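Local coordinates for protein botulinum neurotoxin type C1 (Clostridium botulinum, PDB 3R4S) that binds sialic acid through its receptor-binding fragment and probably uses gangliosides to enter nerve cells, where the toxin's protease chain acts, at residues Phe149-Met160 and Tyr163-Val174; Met328-Ile338 and Ile387-Gly395. All coordinates share one frame; numbering follows the deposited sequence.

Contact 1: residues Phe149-Met160 and Tyr163-Val174; sequences FVTVTNNMMGNM and YINGKLIDTIKV
G158 O is gripped twice: V174 N reaches it at 2.8 Å, and K173 NZ comes in on a lone pair in the carbonyl plane, also at 2.8 Å. K173 starts with CG anti to the backbone N (chi1 175°) and bends at chi2 and chi4, which brings its amine back to the G158 carbonyl; the same amine also bonds V174 O. Nearby, V174 CG2 packs at 3.4 Å against N154 ND2, and M160 and I172 exchange paired backbone bonds. At the far end N165 uses both backbone and side chain: its N donates to F149 O, while OD1 takes the bond from F149 N at 2.9 Å, extending the strand pairing past its last residue pair. Between them, T151 and Y163 form a hydrogen-bonded pair, with T151 O at the edge of the Y163 ring, in its plane, and L168 CD1 over one face. A water joins Y163 OH to T153 OG1. Further out, I225 of helix 222-231 packs on T151, T153 and Y163, and strand 77-87 flanks 148-155. The two turns, type I at N155-G158 with an Asx turn and type I' at I164-K167, make this an antiparallel beta-meander in the concanavalin-like jelly-roll domain of clostridial neurotoxins.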
loop_
_atom_site.group_PDB
_atom_site.type_symbol
_atom_site.label_atom_id
_atom_site.label_comp_id
_atom_site.label_asym_id
_atom_site.label_seq_id
_atom_site.Cartn_x
_atom_site.Cartn_y
_atom_site.Cartn_z
ATOM N N PHE A 149 4.376 6.412 0.965
ATOM C CA PHE A 149 5.223 7.501 0.508
ATOM C C PHE A 149 5.564 8.413 1.681
ATOM O O PHE A 149 4.691 9.046 2.269
ATOM C CB PHE A 149 4.503 8.308 -0.574
ATOM C CG PHE A 149 5.347 9.389 -1.179
ATOM C CD1 PHE A 149 6.540 9.072 -1.824
ATOM C CD2 PHE A 149 4.964 10.720 -1.103
ATOM C CE1 PHE A 149 7.335 10.073 -2.399
ATOM C CE2 PHE A 149 5.758 11.727 -1.670
ATOM C CZ PHE A 149 6.939 11.401 -2.322
ATOM N N VAL A 150 6.837 8.456 2.030
ATOM C CA VAL A 150 7.303 9.284 3.128
ATOM C C VAL A 150 7.776 10.635 2.613
ATOM O O VAL A 150 8.404 10.740 1.550
ATOM C CB VAL A 150 8.458 8.608 3.858
ATOM C CG1 VAL A 150 9.144 9.590 4.815
ATOM C CG2 VAL A 150 7.953 7.350 4.614
ATOM N N THR A 151 7.458 11.683 3.352
ATOM C CA THR A 151 8.109 12.958 3.100
ATOM C C THR A 151 8.403 13.616 4.429
ATOM O O THR A 151 7.501 13.833 5.242
ATOM C CB THR A 151 7.257 13.885 2.233
ATOM O OG1 THR A 151 6.724 13.138 1.130
ATOM C CG2 THR A 151 8.101 15.051 1.717
ATOM N N VAL A 152 9.681 13.891 4.658
ATOM C CA VAL A 152 10.117 14.614 5.838
ATOM C C VAL A 152 10.553 16.007 5.398
ATOM O O VAL A 152 11.282 16.147 4.404
ATOM C CB VAL A 152 11.299 13.896 6.520
ATOM C CG1 VAL A 152 11.953 14.797 7.558
ATOM C CG2 VAL A 152 10.851 12.569 7.138
ATOM N N THR A 153 10.107 17.041 6.111
ATOM C CA THR A 153 10.617 18.383 5.833
ATOM C C THR A 153 11.192 18.973 7.100
ATOM O O THR A 153 10.719 18.689 8.194
ATOM C CB THR A 153 9.558 19.339 5.217
ATOM O OG1 THR A 153 8.552 19.659 6.189
ATOM C CG2 THR A 153 8.911 18.714 3.984
ATOM N N ASN A 154 12.235 19.776 6.945
ATOM C CA ASN A 154 12.853 20.434 8.080
ATOM C C ASN A 154 13.164 21.888 7.775
ATOM O O ASN A 154 13.549 22.227 6.666
ATOM C CB ASN A 154 14.140 19.735 8.468
ATOM C CG ASN A 154 14.687 20.242 9.779
ATOM O OD1 ASN A 154 15.735 20.911 9.835
ATOM N ND2 ASN A 154 13.980 19.941 10.843
ATOM N N ASN A 155 12.995 22.733 8.782
ATOM C CA ASN A 155 13.319 24.147 8.694
ATOM C C ASN A 155 13.918 24.555 10.037
ATOM O O ASN A 155 13.220 24.546 11.049
ATOM C CB ASN A 155 12.048 24.953 8.398
ATOM C CG ASN A 155 12.321 26.440 8.231
ATOM O OD1 ASN A 155 13.341 26.940 8.670
ATOM N ND2 ASN A 155 11.400 27.147 7.606
ATOM N N MET A 156 15.211 24.877 10.061
ATOM C CA MET A 156 15.871 25.243 11.314
ATOM C C MET A 156 15.152 26.391 12.029
ATOM O O MET A 156 15.097 26.426 13.256
ATOM C CB MET A 156 17.348 25.588 11.096
ATOM C CG MET A 156 18.217 24.386 10.763
ATOM S SD MET A 156 18.115 23.032 11.964
ATOM C CE MET A 156 19.272 21.862 11.236
ATOM N N MET A 157 14.564 27.303 11.264
ATOM C CA MET A 157 13.822 28.421 11.849
ATOM C C MET A 157 12.362 28.083 12.145
ATOM O O MET A 157 11.600 28.940 12.583
ATOM C CB MET A 157 13.881 29.631 10.920
ATOM C CG MET A 157 15.278 30.216 10.756
ATOM S SD MET A 157 15.833 31.074 12.243
ATOM C CE MET A 157 16.550 29.729 13.198
ATOM N N GLY A 158 11.962 26.839 11.905
ATOM C CA GLY A 158 10.563 26.482 12.044
ATOM C C GLY A 158 10.327 25.105 12.621
ATOM O O GLY A 158 10.714 24.812 13.756
ATOM N N ASN A 159 9.675 24.257 11.831
ATOM C CA ASN A 159 9.282 22.934 12.288
ATOM C C ASN A 159 9.903 21.805 11.475
ATOM O O ASN A 159 10.339 21.999 10.330
ATOM C CB ASN A 159 7.763 22.813 12.224
ATOM C CG ASN A 159 7.075 23.855 13.057
ATOM O OD1 ASN A 159 7.136 23.813 14.285
ATOM N ND2 ASN A 159 6.431 24.807 12.401
ATOM N N MET A 160 9.948 20.630 12.082
ATOM C CA MET A 160 10.284 19.416 11.353
ATOM C C MET A 160 8.989 18.627 11.252
ATOM O O MET A 160 8.213 18.540 12.222
ATOM C CB MET A 160 11.398 18.615 12.044
ATOM C CG MET A 160 11.038 18.057 13.418
ATOM S SD MET A 160 12.446 17.215 14.195
ATOM C CE MET A 160 12.972 16.195 12.846
ATOM N N TYR A 163 5.238 13.544 6.631
ATOM C CA TYR A 163 3.998 13.236 5.945
ATOM C C TYR A 163 4.000 11.788 5.466
ATOM O O TYR A 163 5.047 11.225 5.151
ATOM C CB TYR A 163 3.837 14.117 4.708
ATOM C CG TYR A 163 3.869 15.619 4.911
ATOM C CD1 TYR A 163 2.748 16.399 4.626
ATOM C CD2 TYR A 163 5.022 16.265 5.330
ATOM C CE1 TYR A 163 2.769 17.789 4.776
ATOM C CE2 TYR A 163 5.052 17.658 5.491
ATOM C CZ TYR A 163 3.925 18.407 5.208
ATOM O OH TYR A 163 3.952 19.780 5.355
ATOM N N ILE A 164 2.813 11.203 5.378
ATOM C CA ILE A 164 2.659 9.854 4.867
ATOM C C ILE A 164 1.572 9.933 3.802
ATOM O O ILE A 164 0.489 10.460 4.050
ATOM C CB ILE A 164 2.278 8.870 5.995
ATOM C CG1 ILE A 164 3.358 8.872 7.077
ATOM C CG2 ILE A 164 2.058 7.448 5.455
ATOM C CD1 ILE A 164 4.713 8.343 6.598
ATOM N N ASN A 165 1.898 9.471 2.599
ATOM C CA ASN A 165 0.987 9.554 1.470
ATOM C C ASN A 165 0.385 10.945 1.318
ATOM O O ASN A 165 -0.812 11.100 1.078
ATOM C CB ASN A 165 -0.088 8.469 1.585
ATOM C CG ASN A 165 0.512 7.072 1.639
ATOM O OD1 ASN A 165 1.499 6.786 0.945
ATOM N ND2 ASN A 165 -0.080 6.189 2.454
ATOM N N GLY A 166 1.236 11.958 1.460
ATOM C CA GLY A 166 0.830 13.331 1.229
ATOM C C GLY A 166 0.086 13.991 2.377
ATOM O O GLY A 166 -0.367 15.121 2.246
ATOM N N LYS A 167 -0.062 13.285 3.492
ATOM C CA LYS A 167 -0.780 13.822 4.640
ATOM C C LYS A 167 0.157 14.044 5.819
ATOM O O LYS A 167 0.875 13.128 6.231
ATOM C CB LYS A 167 -1.891 12.864 5.079
ATOM C CG LYS A 167 -3.289 13.290 4.667
ATOM C CD LYS A 167 -3.532 13.064 3.193
ATOM C CE LYS A 167 -4.948 13.467 2.823
ATOM N NZ LYS A 167 -5.942 12.895 3.774
ATOM N N LEU A 168 0.129 15.254 6.367
ATOM C CA LEU A 168 0.904 15.592 7.564
ATOM C C LEU A 168 0.499 14.716 8.743
ATOM O O LEU A 168 -0.671 14.630 9.072
ATOM C CB LEU A 168 0.702 17.058 7.944
ATOM C CG LEU A 168 1.522 17.505 9.159
ATOM C CD1 LEU A 168 3.012 17.425 8.850
ATOM C CD2 LEU A 168 1.134 18.931 9.575
ATOM N N ILE A 169 1.484 14.101 9.390
ATOM C CA ILE A 169 1.270 13.109 10.449
ATOM C C ILE A 169 1.854 13.584 11.786
ATOM O O ILE A 169 1.325 13.281 12.846
ATOM C CB ILE A 169 1.946 11.749 10.064
ATOM C CG1 ILE A 169 1.182 11.071 8.923
ATOM C CG2 ILE A 169 2.053 10.816 11.252
ATOM C CD1 ILE A 169 -0.326 11.017 9.138
ATOM N N ASP A 170 2.951 14.334 11.733
ATOM C CA ASP A 170 3.650 14.767 12.946
ATOM C C ASP A 170 4.420 16.051 12.651
ATOM O O ASP A 170 5.032 16.190 11.589
ATOM C CB ASP A 170 4.633 13.684 13.413
ATOM C CG ASP A 170 5.049 13.838 14.878
ATOM O OD1 ASP A 170 4.566 14.768 15.558
ATOM O OD2 ASP A 170 5.864 13.014 15.358
ATOM N N THR A 171 4.385 16.988 13.589
ATOM C CA THR A 171 5.082 18.261 13.442
ATOM C C THR A 171 5.594 18.676 14.812
ATOM O O THR A 171 4.906 18.479 15.821
ATOM C CB THR A 171 4.174 19.363 12.848
ATOM O OG1 THR A 171 4.869 20.613 12.853
ATOM C CG2 THR A 171 2.866 19.503 13.644
ATOM N N ILE A 172 6.814 19.206 14.842
ATOM C CA ILE A 172 7.457 19.655 16.075
ATOM C C ILE A 172 8.369 20.847 15.787
ATOM O O ILE A 172 9.086 20.864 14.785
ATOM C CB ILE A 172 8.281 18.524 16.744
ATOM C CG1 ILE A 172 7.400 17.293 16.974
ATOM C CG2 ILE A 172 8.828 18.976 18.079
ATOM C CD1 ILE A 172 8.018 16.229 17.888
ATOM N N LYS A 173 8.330 21.847 16.659
ATOM C CA LYS A 173 9.212 23.003 16.537
ATOM C C LYS A 173 10.651 22.527 16.653
ATOM O O LYS A 173 10.972 21.757 17.549
ATOM C CB LYS A 173 8.912 24.021 17.642
ATOM C CG LYS A 173 9.879 25.214 17.676
ATOM C CD LYS A 173 9.705 26.085 16.445
ATOM C CE LYS A 173 10.846 27.093 16.256
ATOM N NZ LYS A 173 12.049 26.533 15.536
ATOM N N VAL A 174 11.521 22.971 15.749
ATOM C CA VAL A 174 12.915 22.559 15.811
ATOM C C VAL A 174 13.621 23.323 16.926
ATOM O O VAL A 174 13.544 24.553 16.986
ATOM C CB VAL A 174 13.659 22.812 14.471
ATOM C CG1 VAL A 174 15.149 22.485 14.611
ATOM C CG2 VAL A 174 13.028 22.003 13.342
HETATM O O HOH W 1 4.211 11.978 1.982
HETATM O O HOH W 2 6.391 20.963 5.050
HETATM O O HOH W 3 5.055 22.031 15.159
#

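Contact 2: residues Met328-Ile338 and Ile387-Gly395; sequences MYADNHSTEDI and IGTYRFRLG
Y329 and R391 meet through one nearly straight backbone bond, R391 N to Y329 O at 2.7 Å, which ties an irregular loop to strand 387-392 without a regular strand pairing; waters extend the link, one between Y329 N and R391 O, another between D331 N and T389 O. Beside this bond, the Y390 ring lies within a partial wrap of loop side chains. M328 bends at chi2 and chi3 (-82° and -89°), so that CE sits over one ring face, 3.7 Å from the ring centroid, in a CH-pi contact, while SD approaches the F392 ring obliquely, 3.7 Å from F392 CZ. T335 CG2 meets the Y390 edge, and I338 CG2 lies 3.5 Å from Y390 OH. T335 is anchored in turn by its hydroxyl, which donates to M328 O. On the solvent side D331 OD2 takes R391 NE on its syn lone pair at 2.8 Å, in the guanidinium plane; the two flat groups are turned 35° apart, and the NH2 bonds are weak. N402 ND2 also bonds D331 OD1, and R400 O takes R391 NH1. Met-aromatic packing, with a salt bridge at the surface beside it, pins a loop to a strand of the beta-trefoil domain, with the F392 side chain about 12 Å from a bound N-acetyl-beta-neuraminic acid.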
loop_
_atom_site.group_PDB
_atom_site.type_symbol
_atom_site.label_atom_id
_atom_site.label_comp_id
_atom_site.label_asym_id
_atom_site.label_seq_id
_atom_site.Cartn_x
_atom_site.Cartn_y
_atom_site.Cartn_z
ATOM N N MET A 328 -34.207 -10.637 -1.227
ATOM C CA MET A 328 -33.376 -10.753 -0.041
ATOM C C MET A 328 -34.204 -10.467 1.209
ATOM O O MET A 328 -35.188 -9.741 1.144
ATOM C CB MET A 328 -32.182 -9.793 -0.142
ATOM C CG MET A 328 -31.159 -10.212 -1.172
ATOM S SD MET A 328 -30.026 -11.456 -0.517
ATOM C CE MET A 328 -28.754 -10.410 0.196
ATOM N N TYR A 329 -33.800 -11.050 2.335
ATOM C CA TYR A 329 -34.520 -10.890 3.593
ATOM C C TYR A 329 -33.535 -10.474 4.667
ATOM O O TYR A 329 -32.465 -11.062 4.791
ATOM C CB TYR A 329 -35.209 -12.201 4.004
ATOM C CG TYR A 329 -36.107 -12.760 2.922
ATOM C CD1 TYR A 329 -37.465 -12.463 2.897
ATOM C CD2 TYR A 329 -35.592 -13.563 1.910
ATOM C CE1 TYR A 329 -38.288 -12.953 1.892
ATOM C CE2 TYR A 329 -36.407 -14.061 0.898
ATOM C CZ TYR A 329 -37.753 -13.753 0.896
ATOM O OH TYR A 329 -38.566 -14.246 -0.101
ATOM N N ALA A 330 -33.899 -9.456 5.438
ATOM C CA ALA A 330 -33.054 -8.973 6.521
ATOM C C ALA A 330 -33.895 -8.756 7.775
ATOM O O ALA A 330 -35.066 -8.395 7.685
ATOM C CB ALA A 330 -32.361 -7.677 6.114
ATOM N N ASP A 331 -33.284 -8.975 8.936
ATOM C CA ASP A 331 -33.973 -8.837 10.220
ATOM C C ASP A 331 -34.765 -7.543 10.356
ATOM O O ASP A 331 -35.960 -7.573 10.660
ATOM C CB ASP A 331 -32.993 -8.987 11.388
ATOM C CG ASP A 331 -32.651 -10.427 11.666
ATOM O OD1 ASP A 331 -31.812 -10.692 12.556
ATOM O OD2 ASP A 331 -33.238 -11.297 10.990
ATOM N N ASN A 332 -34.111 -6.408 10.140
ATOM C CA ASN A 332 -34.809 -5.133 10.275
ATOM C C ASN A 332 -34.728 -4.234 9.045
ATOM O O ASN A 332 -35.743 -3.697 8.593
ATOM C CB ASN A 332 -34.356 -4.395 11.539
ATOM C CG ASN A 332 -34.979 -4.976 12.804
ATOM O OD1 ASN A 332 -36.208 -5.002 12.953
ATOM N ND2 ASN A 332 -34.134 -5.448 13.719
ATOM N N HIS A 333 -33.524 -4.079 8.505
ATOM C CA HIS A 333 -33.320 -3.261 7.317
ATOM C C HIS A 333 -34.279 -3.660 6.196
ATOM O O HIS A 333 -34.738 -4.801 6.132
ATOM C CB HIS A 333 -31.870 -3.381 6.840
ATOM C CG HIS A 333 -30.865 -3.032 7.892
ATOM N ND1 HIS A 333 -30.706 -3.771 9.045
ATOM C CD2 HIS A 333 -29.967 -2.017 7.970
ATOM C CE1 HIS A 333 -29.756 -3.230 9.788
ATOM N NE2 HIS A 333 -29.291 -2.164 9.158
ATOM N N SER A 334 -34.606 -2.710 5.327
ATOM C CA SER A 334 -35.305 -3.058 4.102
ATOM C C SER A 334 -34.254 -3.648 3.176
ATOM O O SER A 334 -33.056 -3.449 3.387
ATOM C CB SER A 334 -35.965 -1.834 3.462
ATOM O OG SER A 334 -36.789 -2.215 2.369
ATOM N N THR A 335 -34.692 -4.385 2.164
ATOM C CA THR A 335 -33.755 -5.036 1.257
ATOM C C THR A 335 -34.026 -4.654 -0.192
ATOM O O THR A 335 -33.673 -5.387 -1.117
ATOM C CB THR A 335 -33.830 -6.556 1.399
ATOM O OG1 THR A 335 -35.172 -6.988 1.159
ATOM C CG2 THR A 335 -33.410 -6.976 2.801
ATOM N N GLU A 336 -34.652 -3.500 -0.386
ATOM C CA GLU A 336 -35.019 -3.045 -1.723
ATOM C C GLU A 336 -33.784 -2.834 -2.611
ATOM O O GLU A 336 -32.854 -2.128 -2.236
ATOM C CB GLU A 336 -35.856 -1.758 -1.643
ATOM C CG GLU A 336 -36.538 -1.370 -2.962
ATOM C CD GLU A 336 -37.344 -0.069 -2.868
ATOM O OE1 GLU A 336 -37.583 0.416 -1.736
ATOM O OE2 GLU A 336 -37.743 0.463 -3.932
ATOM N N ASP A 337 -33.797 -3.462 -3.781
ATOM C CA ASP A 337 -32.717 -3.361 -4.757
ATOM C C ASP A 337 -31.407 -3.998 -4.295
ATOM O O ASP A 337 -30.355 -3.742 -4.889
ATOM C CB ASP A 337 -32.482 -1.901 -5.163
ATOM C CG ASP A 337 -33.688 -1.288 -5.845
ATOM O OD1 ASP A 337 -34.174 -1.878 -6.831
ATOM O OD2 ASP A 337 -34.152 -0.220 -5.388
ATOM N N ILE A 338 -31.473 -4.816 -3.244
ATOM C CA ILE A 338 -30.312 -5.561 -2.763
ATOM C C ILE A 338 -30.307 -6.981 -3.330
ATOM O O ILE A 338 -31.298 -7.700 -3.207
ATOM C CB ILE A 338 -30.313 -5.680 -1.231
ATOM C CG1 ILE A 338 -30.360 -4.304 -0.568
ATOM C CG2 ILE A 338 -29.066 -6.430 -0.760
ATOM C CD1 ILE A 338 -29.082 -3.498 -0.781
ATOM N N ILE A 387 -21.716 -5.222 1.198
ATOM C CA ILE A 387 -21.690 -6.379 2.073
ATOM C C ILE A 387 -22.739 -6.151 3.162
ATOM O O ILE A 387 -22.999 -5.009 3.551
ATOM C CB ILE A 387 -20.292 -6.548 2.702
ATOM C CG1 ILE A 387 -20.185 -7.865 3.466
ATOM C CG2 ILE A 387 -19.945 -5.355 3.613
ATOM C CD1 ILE A 387 -18.754 -8.216 3.883
ATOM N N GLY A 388 -23.363 -7.226 3.637
ATOM C CA GLY A 388 -24.318 -7.110 4.724
ATOM C C GLY A 388 -24.809 -8.445 5.270
ATOM O O GLY A 388 -24.453 -9.518 4.765
ATOM N N THR A 389 -25.644 -8.373 6.301
ATOM C CA THR A 389 -26.141 -9.570 6.966
ATOM C C THR A 389 -27.577 -9.852 6.543
ATOM O O THR A 389 -28.463 -9.043 6.787
ATOM C CB THR A 389 -26.075 -9.406 8.487
ATOM O OG1 THR A 389 -24.706 -9.262 8.877
ATOM C CG2 THR A 389 -26.686 -10.624 9.203
ATOM N N TYR A 390 -27.797 -10.989 5.890
ATOM C CA TYR A 390 -29.129 -11.346 5.408
ATOM C C TYR A 390 -29.523 -12.788 5.751
ATOM O O TYR A 390 -28.672 -13.616 6.093
ATOM C CB TYR A 390 -29.232 -11.088 3.903
ATOM C CG TYR A 390 -28.958 -9.646 3.542
ATOM C CD1 TYR A 390 -29.987 -8.718 3.482
ATOM C CD2 TYR A 390 -27.659 -9.208 3.284
ATOM C CE1 TYR A 390 -29.735 -7.389 3.167
ATOM C CE2 TYR A 390 -27.398 -7.877 2.967
ATOM C CZ TYR A 390 -28.440 -6.978 2.906
ATOM O OH TYR A 390 -28.191 -5.670 2.588
ATOM N N ARG A 391 -30.817 -13.076 5.660
ATOM C CA ARG A 391 -31.351 -14.383 6.057
ATOM C C ARG A 391 -31.422 -15.355 4.882
ATOM O O ARG A 391 -32.038 -15.061 3.865
ATOM C CB ARG A 391 -32.741 -14.219 6.675
ATOM C CG ARG A 391 -32.743 -13.583 8.051
ATOM C CD ARG A 391 -32.929 -14.641 9.138
ATOM N NE ARG A 391 -32.790 -14.060 10.467
ATOM C CZ ARG A 391 -32.603 -14.752 11.586
ATOM N NH1 ARG A 391 -32.528 -16.081 11.560
ATOM N NH2 ARG A 391 -32.485 -14.104 12.741
ATOM N N PHE A 392 -30.788 -16.513 5.031
ATOM C CA PHE A 392 -30.794 -17.542 3.998
ATOM C C PHE A 392 -31.059 -18.911 4.618
ATOM O O PHE A 392 -30.927 -19.103 5.829
ATOM C CB PHE A 392 -29.429 -17.648 3.299
ATOM C CG PHE A 392 -29.013 -16.429 2.519
ATOM C CD1 PHE A 392 -29.232 -16.359 1.146
ATOM C CD2 PHE A 392 -28.353 -15.383 3.142
ATOM C CE1 PHE A 392 -28.821 -15.246 0.418
ATOM C CE2 PHE A 392 -27.934 -14.275 2.420
ATOM C CZ PHE A 392 -28.168 -14.201 1.064
ATOM N N ARG A 393 -31.397 -19.869 3.762
ATOM C CA ARG A 393 -31.352 -21.277 4.114
ATOM C C ARG A 393 -30.249 -21.887 3.265
ATOM O O ARG A 393 -30.411 -22.062 2.061
ATOM C CB ARG A 393 -32.679 -21.973 3.799
ATOM C CG ARG A 393 -33.869 -21.465 4.600
ATOM C CD ARG A 393 -35.132 -22.306 4.317
ATOM N NE ARG A 393 -36.245 -21.862 5.154
ATOM C CZ ARG A 393 -37.141 -20.955 4.784
ATOM N NH1 ARG A 393 -37.071 -20.395 3.583
ATOM N NH2 ARG A 393 -38.109 -20.611 5.617
ATOM N N LEU A 394 -29.127 -22.204 3.891
ATOM C CA LEU A 394 -28.009 -22.797 3.176
ATOM C C LEU A 394 -27.621 -24.124 3.811
ATOM O O LEU A 394 -27.872 -24.351 4.991
ATOM C CB LEU A 394 -26.803 -21.848 3.200
ATOM C CG LEU A 394 -27.005 -20.389 2.776
ATOM C CD1 LEU A 394 -25.731 -19.573 3.036
ATOM C CD2 LEU A 394 -27.422 -20.303 1.315
ATOM N N GLY A 395 -27.006 -24.997 3.027
ATOM C CA GLY A 395 -26.432 -26.227 3.550
ATOM C C GLY A 395 -27.329 -27.084 4.430
ATOM O O GLY A 395 -26.921 -27.523 5.505
HETATM O O HOH W 4 -31.710 -13.186 1.927
HETATM O O HOH W 5 -30.556 -9.952 8.899
#

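Contact 1 and contact 2 show how one toxin fragment joins its chain by different means in its two domains. Contact 1 is partly buried and links neighbours in sequence, so backbone bonds and tight turns do most of the work, with helix 222-231 and strands 77-87 and 116-124 packed around it. Contact 2 lies at the surface, bridges 48 residues of chain and has a single direct backbone bond; aromatic rings, a methionine and a salt bridge supply the rest. No element is common to both: their centres are 47 Å apart and their nearest atoms about 23 Å. Only 328-338 with 387-395 belongs to the trefoil domain where both sialic acids are bound.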